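Local structure of putative dimetal phosphatase (2NXF) at residues 238-243 against 263-268; 172-177 against 192-197; 92-97 against 130-135; 277-282 against 315-320. The protein probably hydrolyses ADP-ribose and CDP-alcohols such as CDP-choline at their diphosphate bond, as a metal-dependent enzyme of the calcineurin-like phosphoesterase family. All coordinates share one frame; numbering follows the deposited sequence.

Contact 1 of 4, residues 238-243 against 263-268; sequences PICLAW and AGHDHD. With ZN (zinc ion), chain C; ZN (zinc ion), chain B.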
loop_
_atom_site.group_PDB
_atom_site.type_symbol
_atom_site.label_atom_id
_atom_site.label_comp_id
_atom_site.label_asym_id
_atom_site.label_seq_id
_atom_site.Cartn_x
_atom_site.Cartn_y
_atom_site.Cartn_z
ATOM N N PRO A 238 -7.348 3.756 13.495
ATOM C CA PRO A 238 -7.040 5.186 13.292
ATOM C C PRO A 238 -5.536 5.487 13.237
ATOM O O PRO A 238 -5.125 6.383 12.505
ATOM C CB PRO A 238 -7.643 5.865 14.517
ATOM C CG PRO A 238 -8.644 4.943 15.035
ATOM C CD PRO A 238 -8.270 3.550 14.628
ATOM N N ILE A 239 -4.719 4.736 13.975
ATOM C CA ILE A 239 -3.282 5.022 13.973
ATOM C C ILE A 239 -2.641 4.754 12.624
ATOM O O ILE A 239 -1.508 5.183 12.385
ATOM C CB ILE A 239 -2.501 4.290 15.095
ATOM C CG1 ILE A 239 -1.177 5.036 15.391
ATOM C CG2 ILE A 239 -2.284 2.812 14.736
ATOM C CD1 ILE A 239 -0.482 4.611 16.698
ATOM N N CYS A 240 -3.347 4.016 11.752
ATOM C CA CYS A 240 -2.790 3.637 10.453
ATOM C C CYS A 240 -3.244 4.511 9.288
ATOM O O CYS A 240 -2.840 4.279 8.148
ATOM C CB CYS A 240 -3.141 2.180 10.150
ATOM S SG CYS A 240 -2.325 1.066 11.275
ATOM N N LEU A 241 -4.092 5.499 9.547
ATOM C CA LEU A 241 -4.676 6.288 8.434
ATOM C C LEU A 241 -3.701 7.336 7.903
ATOM O O LEU A 241 -2.895 7.900 8.677
ATOM C CB LEU A 241 -5.925 7.041 8.930
ATOM C CG LEU A 241 -7.098 6.157 9.367
ATOM C CD1 LEU A 241 -8.136 6.966 10.146
ATOM C CD2 LEU A 241 -7.709 5.477 8.131
ATOM N N ALA A 242 -3.814 7.637 6.612
ATOM C CA ALA A 242 -3.101 8.789 6.024
ATOM C C ALA A 242 -3.406 10.081 6.756
ATOM O O ALA A 242 -4.523 10.305 7.238
ATOM C CB ALA A 242 -3.449 8.964 4.554
ATOM N N TRP A 243 -2.405 10.949 6.835
ATOM C CA TRP A 243 -2.592 12.241 7.498
ATOM C C TRP A 243 -3.820 13.025 7.014
ATOM O O TRP A 243 -4.608 13.533 7.828
ATOM C CB TRP A 243 -1.353 13.126 7.326
ATOM C CG TRP A 243 -0.118 12.655 8.055
ATOM C CD1 TRP A 243 -0.017 11.685 9.024
ATOM C CD2 TRP A 243 1.197 13.185 7.879
ATOM N NE1 TRP A 243 1.297 11.573 9.446
ATOM C CE2 TRP A 243 2.063 12.470 8.738
ATOM C CE3 TRP A 243 1.731 14.187 7.051
ATOM C CZ2 TRP A 243 3.447 12.751 8.829
ATOM C CZ3 TRP A 243 3.102 14.451 7.124
ATOM C CH2 TRP A 243 3.941 13.740 8.007
ATOM N N ALA A 263 -5.292 -1.046 0.415
ATOM C CA ALA A 263 -4.127 -0.575 1.149
ATOM C C ALA A 263 -3.518 -1.689 1.988
ATOM O O ALA A 263 -4.125 -2.743 2.147
ATOM C CB ALA A 263 -4.518 0.607 2.048
ATOM N N GLY A 264 -2.320 -1.442 2.515
ATOM C CA GLY A 264 -1.683 -2.360 3.473
ATOM C C GLY A 264 -1.538 -1.577 4.769
ATOM O O GLY A 264 -2.484 -0.892 5.214
ATOM N N HIS A 265 -0.355 -1.686 5.379
ATOM C CA HIS A 265 0.061 -0.894 6.562
ATOM C C HIS A 265 -0.547 -1.362 7.868
ATOM O O HIS A 265 0.187 -1.605 8.828
ATOM C CB HIS A 265 -0.147 0.624 6.350
ATOM C CG HIS A 265 0.558 1.506 7.349
ATOM N ND1 HIS A 265 1.931 1.528 7.502
ATOM C CD2 HIS A 265 0.075 2.469 8.170
ATOM C CE1 HIS A 265 2.263 2.454 8.388
ATOM N NE2 HIS A 265 1.151 3.037 8.821
ATOM N N ASP A 266 -1.876 -1.469 7.935
ATOM C CA ASP A 266 -2.503 -2.011 9.144
ATOM C C ASP A 266 -2.484 -3.529 9.006
ATOM O O ASP A 266 -3.320 -4.103 8.290
ATOM C CB ASP A 266 -3.948 -1.493 9.282
ATOM C CG ASP A 266 -4.650 -2.003 10.517
ATOM O OD1 ASP A 266 -4.100 -2.876 11.231
ATOM O OD2 ASP A 266 -5.762 -1.500 10.809
ATOM N N HIS A 267 -1.535 -4.178 9.691
ATOM C CA HIS A 267 -1.302 -5.621 9.483
ATOM C C HIS A 267 -2.483 -6.479 9.923
ATOM O O HIS A 267 -2.574 -7.628 9.529
ATOM C CB HIS A 267 -0.050 -6.086 10.238
ATOM C CG HIS A 267 1.200 -5.364 9.827
ATOM N ND1 HIS A 267 2.291 -5.240 10.663
ATOM C CD2 HIS A 267 1.534 -4.741 8.670
ATOM C CE1 HIS A 267 3.241 -4.560 10.038
ATOM N NE2 HIS A 267 2.808 -4.243 8.828
ATOM N N ASP A 268 -3.362 -5.925 10.768
ATOM C CA ASP A 268 -4.577 -6.621 11.201
ATOM C C ASP A 268 -5.627 -6.709 10.091
ATOM O O ASP A 268 -6.548 -7.543 10.173
ATOM C CB ASP A 268 -5.203 -5.890 12.385
ATOM C CG ASP A 268 -4.503 -6.183 13.710
ATOM O OD1 ASP A 268 -3.544 -6.989 13.755
ATOM O OD2 ASP A 268 -4.959 -5.623 14.730
HETATM ZN ZN ZN C . 3.682 0.292 6.841
HETATM ZN ZN ZN B . 4.086 -2.929 7.528
HETATM O O HOH W 1 2.804 -1.282 8.013
#
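Cys240 turns its side chain into the corner between His265 and Asp266 and meets each differently. Its SG rests against the methylene of Asp266, 3.6 Å from Asp266 CB, and lies obliquely off the His265 ring, 4.9 Å from the ring centroid. The imidazole presents a carbon edge, His265 CD2 coming to 3.4 Å from Cys240 O near the ring plane. With CG anti to its backbone N (chi1 -165°), His265 carries ND1 to one zinc ion at 2.2 Å, while NE2 is hydrogen-bonded to Asn198 OD1. Asp266 spends its carboxylate on the backbone: OD1 closes an Asx turn by accepting from Asp268 N (3.2 Å), which arrives from above the carboxylate plane, and OD2 bonds to Asp237 N. With an alanine in place of Asp266, both amides would probably lose their acceptor and the turn carrying His267 would be freer to shift. His267 NE2 binds the second zinc ion, as expected of the Gly-His-X-His motif of metallophosphoesterases, with Asp266 as X. A water 2.1 Å from each zinc ion donates to His265 O at 2.8 Å, so the backbone orients a metal-bridging solvent of the kind thought to attack the phosphate in this family.

Contact 2 of 4, residues 172-177 against 192-197; sequences TQHNHN and QRFVKF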
loop_
_atom_site.group_PDB
_atom_site.type_symbol
_atom_site.label_atom_id
_atom_site.label_comp_id
_atom_site.label_asym_id
_atom_site.label_seq_id
_atom_site.Cartn_x
_atom_site.Cartn_y
_atom_site.Cartn_z
ATOM N N THR A 172 4.103 18.096 13.386
ATOM C CA THR A 172 4.375 18.639 14.724
ATOM C C THR A 172 3.283 19.603 15.210
ATOM O O THR A 172 3.188 19.892 16.408
ATOM C CB THR A 172 5.787 19.256 14.841
ATOM O OG1 THR A 172 5.927 20.345 13.909
ATOM C CG2 THR A 172 6.863 18.182 14.584
ATOM N N GLN A 173 2.446 20.091 14.294
ATOM C CA GLN A 173 1.246 20.830 14.710
ATOM C C GLN A 173 0.262 19.912 15.446
ATOM O O GLN A 173 -0.456 20.349 16.348
ATOM C CB GLN A 173 0.559 21.501 13.516
ATOM C CG GLN A 173 -0.586 22.462 13.878
ATOM C CD GLN A 173 -0.198 23.519 14.903
ATOM O OE1 GLN A 173 0.926 24.040 14.900
ATOM N NE2 GLN A 173 -1.137 23.850 15.792
ATOM N N HIS A 174 0.248 18.637 15.064
ATOM C CA HIS A 174 -0.668 17.673 15.653
ATOM C C HIS A 174 -0.030 16.802 16.728
ATOM O O HIS A 174 -0.729 16.288 17.615
ATOM C CB HIS A 174 -1.244 16.782 14.553
ATOM C CG HIS A 174 -2.177 17.500 13.624
ATOM N ND1 HIS A 174 -3.520 17.656 13.896
ATOM C CD2 HIS A 174 -1.959 18.109 12.434
ATOM C CE1 HIS A 174 -4.090 18.331 12.912
ATOM N NE2 HIS A 174 -3.166 18.614 12.010
ATOM N N ASN A 175 1.291 16.643 16.656
ATOM C CA ASN A 175 2.015 15.749 17.550
ATOM C C ASN A 175 3.190 16.454 18.213
ATOM O O ASN A 175 4.165 16.813 17.558
ATOM C CB ASN A 175 2.487 14.510 16.771
ATOM C CG ASN A 175 3.042 13.413 17.673
ATOM O OD1 ASN A 175 3.358 13.648 18.849
ATOM N ND2 ASN A 175 3.175 12.213 17.117
ATOM N N HIS A 176 3.093 16.626 19.525
ATOM C CA HIS A 176 4.082 17.387 20.276
ATOM C C HIS A 176 5.183 16.496 20.891
ATOM O O HIS A 176 6.075 16.985 21.613
ATOM C CB HIS A 176 3.353 18.228 21.324
ATOM C CG HIS A 176 2.471 19.298 20.738
ATOM N ND1 HIS A 176 1.950 20.327 21.495
ATOM C CD2 HIS A 176 2.041 19.515 19.468
ATOM C CE1 HIS A 176 1.225 21.117 20.721
ATOM N NE2 HIS A 176 1.265 20.648 19.488
ATOM N N ASN A 177 5.121 15.197 20.589
ATOM C CA ASN A 177 6.124 14.243 21.052
ATOM C C ASN A 177 7.398 14.372 20.202
ATOM O O ASN A 177 7.767 13.439 19.487
ATOM C CB ASN A 177 5.592 12.803 20.954
ATOM C CG ASN A 177 4.423 12.519 21.897
ATOM O OD1 ASN A 177 3.404 11.936 21.485
ATOM N ND2 ASN A 177 4.579 12.879 23.161
ATOM N N GLN A 192 -4.752 10.047 16.383
ATOM C CA GLN A 192 -3.672 9.056 16.495
ATOM C C GLN A 192 -2.829 8.942 15.224
ATOM O O GLN A 192 -1.651 8.573 15.289
ATOM C CB GLN A 192 -4.245 7.674 16.793
ATOM C CG GLN A 192 -4.919 7.529 18.139
ATOM C CD GLN A 192 -5.404 6.105 18.338
ATOM O OE1 GLN A 192 -4.601 5.203 18.584
ATOM N NE2 GLN A 192 -6.711 5.889 18.201
ATOM N N ARG A 193 -3.429 9.257 14.079
ATOM C CA ARG A 193 -2.771 9.074 12.776
ATOM C C ARG A 193 -1.569 9.987 12.561
ATOM O O ARG A 193 -0.764 9.750 11.657
ATOM C CB ARG A 193 -3.771 9.257 11.627
ATOM C CG ARG A 193 -4.193 10.703 11.369
ATOM C CD ARG A 193 -5.347 10.733 10.351
ATOM N NE ARG A 193 -5.718 12.085 9.943
ATOM C CZ ARG A 193 -6.520 12.903 10.627
ATOM N NH1 ARG A 193 -7.033 12.545 11.814
ATOM N NH2 ARG A 193 -6.814 14.110 10.138
ATOM N N PHE A 194 -1.457 11.049 13.370
ATOM C CA PHE A 194 -0.369 12.011 13.192
ATOM C C PHE A 194 0.904 11.539 13.878
ATOM O O PHE A 194 1.295 12.038 14.948
ATOM C CB PHE A 194 -0.799 13.415 13.648
ATOM C CG PHE A 194 -1.789 14.052 12.701
ATOM C CD1 PHE A 194 -1.375 14.498 11.442
ATOM C CD2 PHE A 194 -3.129 14.171 13.049
ATOM C CE1 PHE A 194 -2.287 15.070 10.554
ATOM C CE2 PHE A 194 -4.048 14.746 12.169
ATOM C CZ PHE A 194 -3.624 15.200 10.925
ATOM N N VAL A 195 1.534 10.573 13.215
ATOM C CA VAL A 195 2.773 9.940 13.641
ATOM C C VAL A 195 3.726 9.884 12.451
ATOM O O VAL A 195 3.285 9.943 11.297
ATOM C CB VAL A 195 2.547 8.490 14.177
ATOM C CG1 VAL A 195 1.846 8.544 15.528
ATOM C CG2 VAL A 195 1.754 7.637 13.182
ATOM N N LYS A 196 5.015 9.767 12.759
ATOM C CA LYS A 196 6.117 9.811 11.801
ATOM C C LYS A 196 6.079 8.646 10.805
ATOM O O LYS A 196 6.599 8.755 9.681
ATOM C CB LYS A 196 7.429 9.793 12.603
ATOM C CG LYS A 196 8.699 10.000 11.833
ATOM C CD LYS A 196 9.883 9.975 12.801
ATOM C CE LYS A 196 11.180 9.710 12.068
ATOM N NZ LYS A 196 12.373 9.857 12.969
ATOM N N PHE A 197 5.463 7.527 11.204
ATOM C CA PHE A 197 5.397 6.378 10.292
ATOM C C PHE A 197 4.236 6.446 9.283
ATOM O O PHE A 197 4.058 5.528 8.494
ATOM C CB PHE A 197 5.434 5.047 11.049
ATOM C CG PHE A 197 4.315 4.835 12.040
ATOM C CD1 PHE A 197 3.063 4.355 11.613
ATOM C CD2 PHE A 197 4.537 5.015 13.414
ATOM C CE1 PHE A 197 2.031 4.083 12.535
ATOM C CE2 PHE A 197 3.507 4.742 14.359
ATOM C CZ PHE A 197 2.268 4.280 13.922
#
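The C-terminal end of helix 162-174 meets an inverse gamma turn centred on Phe194, and His174 and Phe194 make the junction. Their rings lie face to face, centroids 3.6 Å apart and planes 5° from parallel. The overlap continues into the aliphatic root of the histidine, where His174 CB sits over the phenyl face, 3.3 Å from Phe194 CG. On the opposite face Arg193 CG lies 4.0 Å above the plane, toward the rim. His174 ND1 is tied to Glu191 OE1, and a further zinc ion, apart from the active-site pair, lies about 2 Å from the nearest atom of the His174 side chain. One residue on, Asn175 leaves helical geometry, and its trans chi1 (-170°) brings ND2 to Phe194 O at 2.9 Å, in the carbonyl plane; ND2 also bonds to Leu183 O. Asn175 OD1 accepts from Asn177 N at 2.9 Å. The helix runs out into an Asx turn, set against a gamma turn in the connection to helix 203-219 of the calcineurin-like domain.

Contact 3 of 4, residues 92-97 against 130-135; sequences HVWGNH and DIYAYE. With ZN (zinc ion), chain C; PO4 (phosphate ion), chain F.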
loop_
_atom_site.group_PDB
_atom_site.type_symbol
_atom_site.label_atom_id
_atom_site.label_comp_id
_atom_site.label_asym_id
_atom_site.label_seq_id
_atom_site.Cartn_x
_atom_site.Cartn_y
_atom_site.Cartn_z
ATOM N N HIS A 92 4.793 -2.227 -7.569
ATOM C CA HIS A 92 5.294 -2.028 -6.214
ATOM C C HIS A 92 4.815 -0.689 -5.674
ATOM O O HIS A 92 5.105 0.359 -6.266
ATOM C CB HIS A 92 6.831 -2.025 -6.205
ATOM C CG HIS A 92 7.436 -3.263 -6.788
ATOM N ND1 HIS A 92 7.457 -4.469 -6.124
ATOM C CD2 HIS A 92 8.046 -3.473 -7.976
ATOM C CE1 HIS A 92 8.051 -5.374 -6.887
ATOM N NE2 HIS A 92 8.408 -4.799 -8.020
ATOM N N VAL A 93 4.098 -0.751 -4.554
ATOM C CA VAL A 93 3.701 0.425 -3.788
ATOM C C VAL A 93 4.798 0.694 -2.764
ATOM O O VAL A 93 5.301 -0.245 -2.153
ATOM C CB VAL A 93 2.327 0.143 -3.092
ATOM C CG1 VAL A 93 1.940 1.292 -2.157
ATOM C CG2 VAL A 93 1.251 -0.075 -4.126
ATOM N N TRP A 94 5.180 1.961 -2.584
ATOM C CA TRP A 94 6.193 2.297 -1.563
ATOM C C TRP A 94 5.533 2.658 -0.230
ATOM O O TRP A 94 4.656 3.538 -0.165
ATOM C CB TRP A 94 7.143 3.417 -2.002
ATOM C CG TRP A 94 7.895 3.125 -3.260
ATOM C CD1 TRP A 94 8.007 1.918 -3.905
ATOM C CD2 TRP A 94 8.676 4.057 -4.006
ATOM N NE1 TRP A 94 8.786 2.062 -5.031
ATOM C CE2 TRP A 94 9.200 3.362 -5.130
ATOM C CE3 TRP A 94 8.958 5.420 -3.857
ATOM C CZ2 TRP A 94 10.004 3.990 -6.096
ATOM C CZ3 TRP A 94 9.759 6.049 -4.821
ATOM C CH2 TRP A 94 10.272 5.327 -5.926
ATOM N N GLY A 95 5.939 1.937 0.811
ATOM C CA GLY A 95 5.470 2.218 2.173
ATOM C C GLY A 95 6.576 2.712 3.097
ATOM O O GLY A 95 7.724 2.965 2.678
ATOM N N ASN A 96 6.240 2.875 4.373
ATOM C CA ASN A 96 7.221 3.422 5.324
ATOM C C ASN A 96 8.535 2.651 5.395
ATOM O O ASN A 96 9.588 3.270 5.466
ATOM C CB ASN A 96 6.638 3.719 6.722
ATOM C CG ASN A 96 5.899 2.539 7.334
ATOM O OD1 ASN A 96 5.061 1.915 6.684
ATOM N ND2 ASN A 96 6.203 2.246 8.599
ATOM N N HIS A 97 8.486 1.320 5.326
ATOM C CA HIS A 97 9.725 0.529 5.426
ATOM C C HIS A 97 10.636 0.667 4.217
ATOM O O HIS A 97 11.862 0.569 4.336
ATOM C CB HIS A 97 9.411 -0.921 5.796
ATOM C CG HIS A 97 9.028 -1.059 7.233
ATOM N ND1 HIS A 97 9.922 -1.452 8.202
ATOM C CD2 HIS A 97 7.872 -0.773 7.879
ATOM C CE1 HIS A 97 9.323 -1.445 9.380
ATOM N NE2 HIS A 97 8.082 -1.027 9.215
ATOM N N ASP A 130 8.564 14.334 -8.906
ATOM C CA ASP A 130 9.102 13.718 -7.670
ATOM C C ASP A 130 8.009 13.136 -6.753
ATOM O O ASP A 130 8.091 13.240 -5.529
ATOM C CB ASP A 130 10.027 14.708 -6.925
ATOM C CG ASP A 130 10.991 14.023 -5.948
ATOM O OD1 ASP A 130 11.220 12.789 -6.035
ATOM O OD2 ASP A 130 11.538 14.747 -5.093
ATOM N N ILE A 131 6.993 12.516 -7.361
ATOM C CA ILE A 131 5.939 11.804 -6.616
ATOM C C ILE A 131 5.835 10.431 -7.272
ATOM O O ILE A 131 5.745 10.336 -8.494
ATOM C CB ILE A 131 4.566 12.554 -6.705
ATOM C CG1 ILE A 131 4.715 13.980 -6.140
ATOM C CG2 ILE A 131 3.450 11.800 -5.959
ATOM C CD1 ILE A 131 3.533 14.923 -6.548
ATOM N N TYR A 132 5.874 9.373 -6.459
ATOM C CA TYR A 132 5.859 8.021 -7.007
ATOM C C TYR A 132 4.407 7.547 -7.091
ATOM O O TYR A 132 3.900 6.828 -6.224
ATOM C CB TYR A 132 6.719 7.064 -6.157
ATOM C CG TYR A 132 6.691 5.667 -6.723
ATOM C CD1 TYR A 132 7.273 5.382 -7.958
ATOM C CD2 TYR A 132 6.076 4.621 -6.006
ATOM C CE1 TYR A 132 7.209 4.083 -8.513
ATOM C CE2 TYR A 132 6.028 3.328 -6.531
ATOM C CZ TYR A 132 6.589 3.064 -7.764
ATOM O OH TYR A 132 6.535 1.797 -8.293
ATOM N N ALA A 133 3.738 7.994 -8.148
ATOM C CA ALA A 133 2.351 7.659 -8.395
ATOM C C ALA A 133 2.190 7.522 -9.883
ATOM O O ALA A 133 2.791 8.285 -10.675
ATOM C CB ALA A 133 1.440 8.772 -7.883
ATOM N N TYR A 134 1.361 6.559 -10.273
ATOM C CA TYR A 134 1.134 6.329 -11.701
ATOM C C TYR A 134 -0.157 5.598 -11.925
ATOM O O TYR A 134 -0.724 5.055 -10.986
ATOM C CB TYR A 134 2.301 5.587 -12.345
ATOM C CG TYR A 134 2.565 4.152 -11.882
ATOM C CD1 TYR A 134 2.111 3.066 -12.646
ATOM C CD2 TYR A 134 3.311 3.884 -10.719
ATOM C CE1 TYR A 134 2.382 1.750 -12.283
ATOM C CE2 TYR A 134 3.582 2.545 -10.345
ATOM C CZ TYR A 134 3.111 1.498 -11.129
ATOM O OH TYR A 134 3.383 0.177 -10.792
ATOM N N GLU A 135 -0.628 5.632 -13.170
ATOM C CA GLU A 135 -1.879 4.975 -13.511
ATOM C C GLU A 135 -1.747 4.361 -14.890
ATOM O O GLU A 135 -1.005 4.870 -15.734
ATOM C CB GLU A 135 -3.058 5.967 -13.442
ATOM C CG GLU A 135 -2.872 7.267 -14.244
ATOM C CD GLU A 135 -3.476 7.243 -15.634
ATOM O OE1 GLU A 135 -3.353 8.287 -16.342
ATOM O OE2 GLU A 135 -4.050 6.193 -16.040
HETATM ZN ZN ZN C . 3.682 0.292 6.841
HETATM P P PO4 F . 4.769 -0.997 10.149
HETATM O O1 PO4 F . 3.511 -1.112 10.981
HETATM O O2 PO4 F . 5.964 -0.832 11.068
HETATM O O3 PO4 F . 5.060 -2.270 9.377
HETATM O O4 PO4 F . 4.663 0.130 9.168
HETATM O O HOH W 1 2.804 -1.282 8.013
#
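Backbones approach most closely at Trp94 and Tyr132, whose CA atoms are 7.9 Å apart, where the loop following strand 89-92 passes an inverse gamma turn centred on Tyr132. That loop leads into the Gly-Asn-His-Glu signature of metallophosphoesterases. The side chains cross at about a right angle, yet their rings stack face to face, centroids of the six-membered Trp94 ring and the phenol 3.6 Å apart and planes 6° from parallel. Tyr132 CD2 lies over the middle of the indole, 3.3 Å from Trp94 CD2, and Tyr132 CB adds a CH-pi contact over the benzo ring. Tyr132 swings its ring away from its backbone N (chi1 180°), whereby OH reaches the end of strand 89-92 and donates to His92 O at 2.9 Å in the carbonyl plane. A serine at Trp94 would probably leave one face of Tyr132 without its stacking partner and open a gap beside the loop. Trp94 NE1 has its polar partner in the Leu112 backbone. Asn96 OD1 binds a zinc ion at 2.1 Å, and Asn96 ND2 donates at 2.7 Å to O4 of a phosphate ion, probably from the crystallisation liquor. His97 NE2 meets phosphate O2 at 2.8 Å through a nearly straight 170° bond.

Contact 4 of 4, residues 277-282 against 315-320; sequences GAQHIT and EDLTIT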
loop_
_atom_site.group_PDB
_atom_site.type_symbol
_atom_site.label_atom_id
_atom_site.label_comp_id
_atom_site.label_asym_id
_atom_site.label_seq_id
_atom_site.Cartn_x
_atom_site.Cartn_y
_atom_site.Cartn_z
ATOM N N GLY A 277 -20.621 3.591 -1.979
ATOM C CA GLY A 277 -20.600 2.270 -2.622
ATOM C C GLY A 277 -19.192 1.747 -2.895
ATOM O O GLY A 277 -19.006 0.556 -3.168
ATOM N N ALA A 278 -18.200 2.628 -2.819
ATOM C CA ALA A 278 -16.806 2.235 -3.016
ATOM C C ALA A 278 -16.371 1.301 -1.897
ATOM O O ALA A 278 -16.693 1.519 -0.739
ATOM C CB ALA A 278 -15.911 3.441 -3.061
ATOM N N GLN A 279 -15.647 0.256 -2.263
ATOM C CA GLN A 279 -15.158 -0.710 -1.296
ATOM C C GLN A 279 -13.753 -0.328 -0.849
ATOM O O GLN A 279 -12.893 -0.071 -1.689
ATOM C CB GLN A 279 -15.142 -2.087 -1.957
ATOM C CG GLN A 279 -14.514 -3.170 -1.150
ATOM C CD GLN A 279 -15.471 -3.728 -0.133
ATOM O OE1 GLN A 279 -16.573 -4.174 -0.486
ATOM N NE2 GLN A 279 -15.063 -3.722 1.143
ATOM N N HIS A 280 -13.522 -0.301 0.462
ATOM C CA HIS A 280 -12.166 -0.147 1.000
ATOM C C HIS A 280 -11.691 -1.475 1.527
ATOM O O HIS A 280 -12.429 -2.160 2.249
ATOM C CB HIS A 280 -12.142 0.934 2.081
ATOM C CG HIS A 280 -12.398 2.299 1.521
ATOM N ND1 HIS A 280 -11.387 3.201 1.295
ATOM C CD2 HIS A 280 -13.533 2.866 1.038
ATOM C CE1 HIS A 280 -11.890 4.287 0.730
ATOM N NE2 HIS A 280 -13.193 4.114 0.572
ATOM N N ILE A 281 -10.479 -1.852 1.125
ATOM C CA ILE A 281 -9.894 -3.116 1.553
ATOM C C ILE A 281 -8.507 -2.834 2.115
ATOM O O ILE A 281 -7.661 -2.234 1.443
ATOM C CB ILE A 281 -9.749 -4.115 0.376
ATOM C CG1 ILE A 281 -11.097 -4.325 -0.329
ATOM C CG2 ILE A 281 -9.158 -5.459 0.855
ATOM C CD1 ILE A 281 -10.955 -4.961 -1.718
ATOM N N THR A 282 -8.278 -3.249 3.358
ATOM C CA THR A 282 -6.948 -3.170 3.946
ATOM C C THR A 282 -6.456 -4.597 4.140
ATOM O O THR A 282 -7.018 -5.341 4.924
ATOM C CB THR A 282 -6.961 -2.403 5.289
ATOM O OG1 THR A 282 -7.557 -1.115 5.086
ATOM C CG2 THR A 282 -5.513 -2.224 5.856
ATOM N N GLU A 315 -9.940 -12.849 4.187
ATOM C CA GLU A 315 -11.227 -13.448 3.806
ATOM C C GLU A 315 -11.595 -13.062 2.377
ATOM O O GLU A 315 -11.210 -11.986 1.901
ATOM C CB GLU A 315 -12.343 -12.997 4.748
ATOM C CG GLU A 315 -12.388 -13.740 6.092
ATOM C CD GLU A 315 -12.885 -15.190 5.980
ATOM O OE1 GLU A 315 -14.104 -15.421 5.709
ATOM O OE2 GLU A 315 -12.038 -16.092 6.197
ATOM N N ASP A 316 -12.356 -13.931 1.704
ATOM C CA ASP A 316 -12.852 -13.605 0.354
ATOM C C ASP A 316 -13.750 -12.366 0.418
ATOM O O ASP A 316 -14.320 -12.043 1.463
ATOM C CB ASP A 316 -13.728 -14.734 -0.222
ATOM C CG ASP A 316 -12.968 -16.015 -0.525
ATOM O OD1 ASP A 316 -11.730 -16.072 -0.399
ATOM O OD2 ASP A 316 -13.660 -16.997 -0.897
ATOM N N LEU A 317 -13.941 -11.735 -0.736
ATOM C CA LEU A 317 -14.823 -10.589 -0.852
ATOM C C LEU A 317 -15.312 -10.508 -2.281
ATOM O O LEU A 317 -14.542 -10.761 -3.214
ATOM C CB LEU A 317 -14.042 -9.317 -0.497
ATOM C CG LEU A 317 -14.735 -7.980 -0.303
ATOM C CD1 LEU A 317 -15.943 -8.057 0.614
ATOM C CD2 LEU A 317 -13.689 -7.036 0.271
ATOM N N THR A 318 -16.583 -10.161 -2.451
ATOM C CA THR A 318 -17.131 -9.901 -3.781
ATOM C C THR A 318 -17.691 -8.478 -3.805
ATOM O O THR A 318 -18.428 -8.077 -2.899
ATOM C CB THR A 318 -18.217 -10.945 -4.174
ATOM O OG1 THR A 318 -17.637 -12.255 -4.188
ATOM C CG2 THR A 318 -18.808 -10.643 -5.563
ATOM N N ILE A 319 -17.329 -7.713 -4.832
ATOM C CA ILE A 319 -17.937 -6.403 -5.053
ATOM C C ILE A 319 -18.790 -6.486 -6.310
ATOM O O ILE A 319 -18.276 -6.727 -7.390
ATOM C CB ILE A 319 -16.899 -5.279 -5.277
ATOM C CG1 ILE A 319 -15.782 -5.315 -4.234
ATOM C CG2 ILE A 319 -17.630 -3.905 -5.363
ATOM C CD1 ILE A 319 -14.528 -4.553 -4.696
ATOM N N THR A 320 -20.091 -6.290 -6.154
ATOM C CA THR A 320 -20.995 -6.226 -7.301
ATOM C C THR A 320 -20.964 -4.788 -7.828
ATOM O O THR A 320 -20.997 -3.827 -7.044
ATOM C CB THR A 320 -22.407 -6.686 -6.912
ATOM O OG1 THR A 320 -22.325 -7.970 -6.266
ATOM C CG2 THR A 320 -23.286 -6.797 -8.144
#
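Gln279, Leu317 and Ile319 interlock across the gap between two beta sheets. The methylenes of Gln279 take up Ile319, whose CD1 lies 3.7 Å from Gln279 CB, while the Gln279 amide meets Leu317, Gln279 NE2 lying 3.7 Å from Leu317 CD2. The same leucine methyl reaches Ile281 tip to tip, 3.8 Å from Ile281 CG1. A bend at chi2 (82°) lays the Gln279 chain along its own strand, where NE2 donates to His280 O at 3.3 Å from above the carbonyl plane, a long bond that gives the amide N-H a polar partner while its flank lies against the Leu317 methyl. Further out, Ile281 leans on Met306 and Met308, Ile319 on Leu259 and Cys260, and Arg271 touches both Gln279 and Leu317. Strand 279-282 bonds through its backbone to strand 258-263, and strand 317-320 edges the other sheet. The strand axes pass 9.6 Å apart at 159°, nearly antiparallel. Such face-to-face packing of two mixed sheets is the central beta sandwich of the calcineurin-like phosphoesterase fold.

Although buried residues dominate all four contacts, their chemistry follows their place in the fold. Contacts 1 and 3 lie nearest the middle of the chain and share a zinc ion and its bridging water. Contact 2, about 20 Å from the chain centre, relies on aromatic stacking at a helix end and joins contact 1 through Trp243. Contact 4, mainly apolar, adjoins contact 1 where Ala263 N probably bonds to Ile281 O. Contacts 3 and 4 reach the same two sheets, through strands 89-92 and 317-320 in one and 134-139 and 279-282 in the other. The metal ligands of contacts 1 and 3 sit in loops and at a helix start next to strand ends, whereas contact 4 joins strand to strand.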